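Local coordinates for hypothetical protein (PDB 2OD6) that is of unknown function but binds a 10-oxohexadecanoic acid molecule in a pocket of its dimeric ferredoxin-like fold, and so possibly handles fatty-acid-like molecules, at residues 45-50 with 63-68; 9-14 with 99-104. All coordinates share one frame; numbering follows the deposited sequence.

Interaction 1: 45-50 with 63-68; sequences LKFSMN and MTYEYK. With OHA (10-oxohexadecanoic acid), chain E.
Phe47 turns the edge of its ring into one face of Tyr65, an offset edge-to-face stack with centroids 5.1 Å apart and planes at 62°. The tightest point is Phe47 CD1 against Tyr65 CE2, at 3.5 Å. The opposite face of Tyr65 receives C15 of the bound 10-oxohexadecanoic acid, so the ring is sandwiched between protein and lipid. Tyrosine suits this place because its hydroxyl also donates to keto oxygen O1, which lies at the ring edge in the ring plane, 3.2 Å from Tyr65 OH. Two residues on, Tyr67 OH donates to O2 of the acid group, 2.6 Å away and likewise at the ring edge in plane. Met63, present as selenomethionine, runs alongside Phe47 with its selenium SE at the ring edge, the place of the sulfur in a Met-aromatic contact, while its CE meets the ligand chain. These rings line the pocket side of the antiparallel hairpin formed by strands 44-52 and 59-67 of a ferredoxin-like sheet. The ladder opens with a classic beta bulge where Leu45 and Lys46 both face Glu66: Leu45 N donates to Glu66 O at 2.6 Å, and Lys46 N shares that oxygen only weakly. On the sheet's other face, Ser48 OG and Thr64 OG1 are hydrogen-bonded, 2.7 Å apart, each set between its backbone N and carbonyl carbon. Ser48 OG also accepts from Asn50 ND2, whose other bond goes to Val62 O. Lys46 and Glu66 extend side by side here, NZ and OE2 bridged by a water; Glu66 OE1 makes a salt bridge to Lys46 of the second subunit.

Interaction 2: 9-14 with 99-104; sequences SFTTAD and FTTSRC. With OHA (10-oxohexadecanoic acid), chain E.
Ser9 OG is gripped by two hydrogen bonds: it donates to acid-group oxygen O2 of the bound 10-oxohexadecanoic acid at 2.8 Å and accepts one from a water 3.0 Å away. Its small side chain, OG anti to the carbonyl carbon, lets the ligand head come close to the strand. The setting is the antiparallel pairing of strands 7-15 and 98-109, the first and last of the ferredoxin-like fold. Directly across from Ser9, in a non-hydrogen-bonded pair, Arg103 runs extended from CG to NE in the conformer described, bringing NH2 to 2.7 Å and NE to 2.8 Å from ligand O3. Both approaches converge on one oxygen, and the positive guanidinium would probably favour an ionised acid group. Thr101 crosses Thr11 obliquely, their OG1 atoms hydrogen-bonded 2.8 Å apart; threonine suits both places because each also has a methyl to offer, Thr101 CG2 covering one face of the Arg103 guanidinium over its centre and Thr11 CG2 meeting the edge of the Phe99 ring. Farther along the same face, Ala13 CB also meets Phe99, and the small alanine leaves room for the aromatic group. Between the pocket-facing pairs, Thr12 N donates almost straight to Thr100 O, at 2.7 Å and 176°. On the reverse face the thiol of Cys104 lies in the plane of the Phe10 ring, with SG 3.7 Å from CE2.

Overall arrangement
The two contacts belong to one four-stranded antiparallel sheet, in the order 44-52, 59-67, 7-15, 98-109, and their centres are 11 Å apart. Along the chain interaction 1 is nested within the loop closed by interaction 2. The inner strands 59-67 and 7-15 join them: Met63 N to Thr11 O (2.8 Å) and Tyr65 N to Ser9 O (3.0 Å) are probable hydrogen bonds. The two contacts thus supply neighbouring parts of the one sheet face that lines the ligand pocket. Strands 44-52 and 98-109, outermost within the chain, pair with the second subunit, extending the sheet across the dimer.

Interaction 1: 45-50 with 63-68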
loop_
_atom_site.group_PDB
_atom_site.type_symbol
_atom_site.label_atom_id
_atom_site.label_comp_id
_atom_site.label_asym_id
_atom_site.label_seq_id
_atom_site.Cartn_x
_atom_site.Cartn_y
_atom_site.Cartn_z
ATOM N N LEU A 45 11.143 4.430 -7.085
ATOM C CA LEU A 45 10.670 5.820 -7.160
ATOM C C LEU A 45 10.433 6.403 -5.750
ATOM O O LEU A 45 10.769 7.565 -5.490
ATOM C CB LEU A 45 9.406 5.929 -8.032
ATOM C CG LEU A 45 9.447 5.741 -9.556
ATOM C CD1 LEU A 45 7.976 5.723 -10.070
ATOM C CD2 LEU A 45 10.302 6.780 -10.310
ATOM N N LYS A 46 9.911 5.583 -4.840
ATOM C CA LYS A 46 9.521 6.034 -3.523
ATOM C C LYS A 46 9.440 4.853 -2.588
ATOM O O LYS A 46 9.064 3.722 -3.000
ATOM C CB LYS A 46 8.164 6.765 -3.569
ATOM C CG LYS A 46 7.733 7.409 -2.265
ATOM C CD LYS A 46 6.342 8.063 -2.375
ATOM C CE LYS A 46 5.609 8.081 -1.012
ATOM N NZ LYS A 46 4.352 8.835 -1.138
ATOM N N PHE A 47 9.813 5.112 -1.327
ATOM C CA PHE A 47 9.583 4.170 -0.222
ATOM C C PHE A 47 8.757 4.849 0.899
ATOM O O PHE A 47 8.895 6.045 1.120
ATOM C CB PHE A 47 10.908 3.716 0.357
ATOM C CG PHE A 47 10.779 2.952 1.642
ATOM C CD1 PHE A 47 10.610 1.595 1.621
ATOM C CD2 PHE A 47 10.865 3.605 2.888
ATOM C CE1 PHE A 47 10.495 0.879 2.800
ATOM C CE2 PHE A 47 10.754 2.894 4.080
ATOM C CZ PHE A 47 10.589 1.527 4.030
ATOM N N SER A 48 7.921 4.075 1.617
ATOM C CA SER A 48 7.218 4.606 2.819
ATOM C C SER A 48 7.037 3.529 3.801
ATOM O O SER A 48 6.973 2.392 3.391
ATOM C CB SER A 48 5.892 5.320 2.482
ATOM O OG SER A 48 4.848 4.434 2.118
HETATM N N MSE A 49 7.052 3.892 5.090
HETATM C CA MSE A 49 6.729 2.967 6.190
HETATM C C MSE A 49 5.532 3.578 6.915
HETATM O O MSE A 49 5.512 4.764 7.184
HETATM C CB MSE A 49 7.949 2.713 7.105
HETATM C CG MSE A 49 7.729 1.862 8.294
HETATM SE SE MSE A 49 9.521 1.160 8.689
HETATM C CE MSE A 49 10.410 2.980 8.745
ATOM N N ASN A 50 4.557 2.737 7.304
ATOM C CA ASN A 50 3.235 3.251 7.746
ATOM C C ASN A 50 2.809 2.464 8.894
ATOM O O ASN A 50 2.853 1.269 8.754
ATOM C CB ASN A 50 2.222 3.098 6.595
ATOM C CG ASN A 50 2.673 3.777 5.317
ATOM O OD1 ASN A 50 2.410 4.962 5.128
ATOM N ND2 ASN A 50 3.352 3.003 4.387
HETATM N N MSE A 63 5.140 -1.301 4.555
HETATM C CA MSE A 63 6.176 -0.700 3.766
HETATM C C MSE A 63 5.820 -0.716 2.268
HETATM O O MSE A 63 5.443 -1.769 1.704
HETATM C CB MSE A 63 7.462 -1.445 4.075
HETATM C CG MSE A 63 7.884 -1.234 5.530
HETATM SE SE MSE A 63 9.625 -2.084 5.772
HETATM C CE MSE A 63 9.137 -3.894 5.746
ATOM N N THR A 64 5.890 0.418 1.600
ATOM C CA THR A 64 5.534 0.424 0.239
ATOM C C THR A 64 6.805 0.725 -0.563
ATOM O O THR A 64 7.565 1.602 -0.195
ATOM C CB THR A 64 4.429 1.470 -0.080
ATOM O OG1 THR A 64 5.011 2.763 0.020
ATOM C CG2 THR A 64 3.246 1.352 0.887
ATOM N N TYR A 65 7.024 -0.039 -1.637
ATOM C CA TYR A 65 8.107 0.180 -2.583
ATOM C C TYR A 65 7.499 0.501 -3.939
ATOM O O TYR A 65 6.825 -0.336 -4.522
ATOM C CB TYR A 65 8.917 -1.095 -2.688
ATOM C CG TYR A 65 9.534 -1.490 -1.417
ATOM C CD1 TYR A 65 8.813 -2.268 -0.512
ATOM C CD2 TYR A 65 10.817 -1.085 -1.069
ATOM C CE1 TYR A 65 9.357 -2.670 0.724
ATOM C CE2 TYR A 65 11.384 -1.496 0.189
ATOM C CZ TYR A 65 10.633 -2.271 1.046
ATOM O OH TYR A 65 11.167 -2.642 2.226
ATOM N N GLU A 66 7.683 1.701 -4.439
ATOM C CA GLU A 66 7.103 2.069 -5.694
ATOM C C GLU A 66 8.208 2.059 -6.759
ATOM O O GLU A 66 9.095 2.893 -6.724
ATOM C CB GLU A 66 6.504 3.474 -5.621
ATOM C CG GLU A 66 5.169 3.513 -4.903
ATOM C CD GLU A 66 4.698 4.896 -4.598
ATOM O OE1 GLU A 66 4.617 5.765 -5.507
ATOM O OE2 GLU A 66 4.385 5.097 -3.415
ATOM N N TYR A 67 8.120 1.122 -7.701
ATOM C CA TYR A 67 9.080 0.997 -8.772
ATOM C C TYR A 67 8.592 1.543 -10.119
ATOM O O TYR A 67 7.386 1.578 -10.415
ATOM C CB TYR A 67 9.448 -0.457 -8.944
ATOM C CG TYR A 67 9.864 -1.183 -7.672
ATOM C CD1 TYR A 67 11.135 -1.037 -7.156
ATOM C CD2 TYR A 67 8.992 -2.046 -7.020
ATOM C CE1 TYR A 67 11.532 -1.720 -5.995
ATOM C CE2 TYR A 67 9.389 -2.739 -5.885
ATOM C CZ TYR A 67 10.670 -2.579 -5.401
ATOM O OH TYR A 67 11.097 -3.272 -4.290
ATOM N N LYS A 68 9.547 1.930 -10.948
ATOM C CA LYS A 68 9.278 2.488 -12.272
ATOM C C LYS A 68 8.546 1.468 -13.148
ATOM O O LYS A 68 7.680 1.821 -13.946
ATOM C CB LYS A 68 10.620 2.879 -12.915
ATOM C CG LYS A 68 10.610 3.786 -14.138
ATOM C CD LYS A 68 12.093 4.167 -14.550
ATOM C CE LYS A 68 12.673 3.372 -15.757
ATOM N NZ LYS A 68 14.155 3.664 -16.235
HETATM O O2 OHA E . 9.471 -5.152 -3.699
HETATM C C16 OHA E . 9.684 -5.936 -2.778
HETATM O O3 OHA E . 9.012 -7.064 -2.833
HETATM C C15 OHA E . 10.681 -5.678 -1.658
HETATM C C14 OHA E . 10.395 -6.538 -0.412
HETATM C C13 OHA E . 11.507 -6.541 0.666
HETATM C C12 OHA E . 11.035 -6.151 2.083
HETATM C C11 OHA E . 11.964 -6.619 3.236
HETATM C C10 OHA E . 12.288 -5.569 4.319
HETATM C C9 OHA E . 13.415 -4.624 3.845
HETATM C C8 OHA E . 13.570 -3.286 4.607
HETATM C C7 OHA E . 14.543 -2.350 3.878
HETATM O O1 OHA E . 14.148 -1.604 2.986
HETATM C C6 OHA E . 16.024 -2.295 4.185
HETATM C C5 OHA E . 16.436 -3.142 5.387
HETATM C C4 OHA E . 17.931 -2.940 5.694
HETATM C C3 OHA E . 18.445 -3.609 6.985
HETATM C C2 OHA E . 17.688 -3.251 8.272
HETATM C C1 OHA E . 17.043 -4.491 8.876
HETATM O O HOH W 1 2.995 7.623 -3.467
#

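Interaction 2: 9-14 with 99-104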
loop_
_atom_site.group_PDB
_atom_site.type_symbol
_atom_site.label_atom_id
_atom_site.label_comp_id
_atom_site.label_asym_id
_atom_site.label_seq_id
_atom_site.Cartn_x
_atom_site.Cartn_y
_atom_site.Cartn_z
ATOM N N SER A 9 5.126 -2.973 -4.406
ATOM C CA SER A 9 5.087 -4.037 -3.421
ATOM C C SER A 9 4.686 -3.429 -2.083
ATOM O O SER A 9 5.100 -2.299 -1.783
ATOM C CB SER A 9 6.436 -4.667 -3.322
ATOM O OG SER A 9 6.809 -5.255 -4.535
ATOM N N PHE A 10 3.881 -4.165 -1.313
ATOM C CA PHE A 10 3.460 -3.761 0.024
ATOM C C PHE A 10 3.873 -4.824 0.935
ATOM O O PHE A 10 3.375 -5.935 0.820
ATOM C CB PHE A 10 1.937 -3.620 0.120
ATOM C CG PHE A 10 1.355 -2.699 -0.893
ATOM C CD1 PHE A 10 1.301 -1.334 -0.674
ATOM C CD2 PHE A 10 0.885 -3.194 -2.091
ATOM C CE1 PHE A 10 0.766 -0.483 -1.628
ATOM C CE2 PHE A 10 0.348 -2.345 -3.047
ATOM C CZ PHE A 10 0.295 -0.991 -2.825
ATOM N N THR A 11 4.842 -4.536 1.781
ATOM C CA THR A 11 5.277 -5.566 2.764
ATOM C C THR A 11 4.644 -5.202 4.079
ATOM O O THR A 11 4.840 -4.055 4.571
ATOM C CB THR A 11 6.804 -5.544 2.839
ATOM O OG1 THR A 11 7.339 -5.898 1.558
ATOM C CG2 THR A 11 7.338 -6.493 3.886
ATOM N N THR A 12 4.006 -6.183 4.715
ATOM C CA THR A 12 3.443 -6.009 6.038
ATOM C C THR A 12 4.351 -6.749 6.979
ATOM O O THR A 12 4.687 -7.938 6.767
ATOM C CB THR A 12 1.951 -6.493 6.166
ATOM O OG1 THR A 12 1.142 -5.723 5.261
ATOM C CG2 THR A 12 1.436 -6.324 7.612
ATOM N N ALA A 13 4.785 -6.016 7.992
ATOM C CA ALA A 13 5.670 -6.503 9.014
ATOM C C ALA A 13 4.986 -6.498 10.394
ATOM O O ALA A 13 4.594 -5.445 10.883
ATOM C CB ALA A 13 6.872 -5.616 8.996
ATOM N N ASP A 14 4.889 -7.652 11.056
ATOM C CA ASP A 14 4.247 -7.749 12.347
ATOM C C ASP A 14 5.223 -8.167 13.387
ATOM O O ASP A 14 6.010 -9.047 13.119
ATOM C CB ASP A 14 3.239 -8.884 12.363
ATOM C CG ASP A 14 1.858 -8.415 12.157
ATOM O OD1 ASP A 14 1.585 -8.003 11.016
ATOM O OD2 ASP A 14 1.077 -8.450 13.135
ATOM N N PHE A 99 6.724 -11.375 8.033
ATOM C CA PHE A 99 6.615 -10.346 6.909
ATOM C C PHE A 99 5.780 -11.009 5.861
ATOM O O PHE A 99 5.957 -12.190 5.640
ATOM C CB PHE A 99 7.950 -10.087 6.250
ATOM C CG PHE A 99 8.936 -9.448 7.137
ATOM C CD1 PHE A 99 9.734 -10.216 7.957
ATOM C CD2 PHE A 99 9.075 -8.081 7.163
ATOM C CE1 PHE A 99 10.648 -9.618 8.816
ATOM C CE2 PHE A 99 9.984 -7.467 8.007
ATOM C CZ PHE A 99 10.784 -8.236 8.831
ATOM N N THR A 100 4.891 -10.272 5.208
ATOM C CA THR A 100 4.154 -10.812 4.063
ATOM C C THR A 100 4.079 -9.703 3.032
ATOM O O THR A 100 3.819 -8.556 3.381
ATOM C CB THR A 100 2.726 -11.346 4.448
ATOM O OG1 THR A 100 1.996 -10.338 5.167
ATOM C CG2 THR A 100 2.818 -12.625 5.295
ATOM N N THR A 101 4.367 -10.029 1.769
ATOM C CA THR A 101 4.399 -9.020 0.702
ATOM C C THR A 101 3.354 -9.261 -0.365
ATOM O O THR A 101 3.178 -10.376 -0.829
ATOM C CB THR A 101 5.779 -8.903 0.046
ATOM O OG1 THR A 101 6.742 -8.616 1.056
ATOM C CG2 THR A 101 5.804 -7.741 -0.970
ATOM N N SER A 102 2.663 -8.193 -0.750
ATOM C CA SER A 102 1.781 -8.249 -1.873
ATOM C C SER A 102 2.428 -7.446 -2.963
ATOM O O SER A 102 2.543 -6.225 -2.864
ATOM C CB SER A 102 0.374 -7.773 -1.492
ATOM O OG SER A 102 -0.234 -8.850 -0.770
ATOM N N ARG A 103 2.848 -8.137 -4.016
ATOM C CA ARG A 103 3.472 -7.498 -5.176
ATOM C C ARG A 103 2.424 -7.275 -6.262
ATOM O O ARG A 103 1.687 -8.211 -6.628
ATOM C CB ARG A 103 4.618 -8.356 -5.693
ATOM C CG ARG A 103 5.663 -8.671 -4.618
ATOM C CD ARG A 103 6.875 -9.388 -5.174
ATOM N NE ARG A 103 8.032 -9.207 -4.299
ATOM C CZ ARG A 103 8.314 -9.960 -3.238
ATOM N NH1 ARG A 103 7.550 -10.996 -2.905
ATOM N NH2 ARG A 103 9.392 -9.684 -2.511
ATOM N N CYS A 104 2.403 -6.045 -6.786
ATOM C CA CYS A 104 1.349 -5.541 -7.675
ATOM C C CYS A 104 1.881 -4.855 -8.923
ATOM O O CYS A 104 3.030 -4.474 -8.982
ATOM C CB CYS A 104 0.481 -4.509 -6.918
ATOM S SG CYS A 104 -0.177 -5.206 -5.363
HETATM O O2 OHA E . 9.471 -5.152 -3.699
HETATM C C16 OHA E . 9.684 -5.936 -2.778
HETATM O O3 OHA E . 9.012 -7.064 -2.833
HETATM C C15 OHA E . 10.681 -5.678 -1.658
HETATM C C14 OHA E . 10.395 -6.538 -0.412
HETATM C C13 OHA E . 11.507 -6.541 0.666
HETATM C C12 OHA E . 11.035 -6.151 2.083
HETATM C C11 OHA E . 11.964 -6.619 3.236
HETATM C C10 OHA E . 12.288 -5.569 4.319
HETATM C C9 OHA E . 13.415 -4.624 3.845
HETATM C C8 OHA E . 13.570 -3.286 4.607
HETATM C C7 OHA E . 14.543 -2.350 3.878
HETATM O O1 OHA E . 14.148 -1.604 2.986
HETATM C C6 OHA E . 16.024 -2.295 4.185
HETATM C C5 OHA E . 16.436 -3.142 5.387
HETATM C C4 OHA E . 17.931 -2.940 5.694
HETATM C C3 OHA E . 18.445 -3.609 6.985
HETATM C C2 OHA E . 17.688 -3.251 8.272
HETATM C C1 OHA E . 17.043 -4.491 8.876
HETATM O O HOH W 2 5.914 -5.406 -7.374
HETATM O O HOH W 3 2.896 -9.836 8.162
#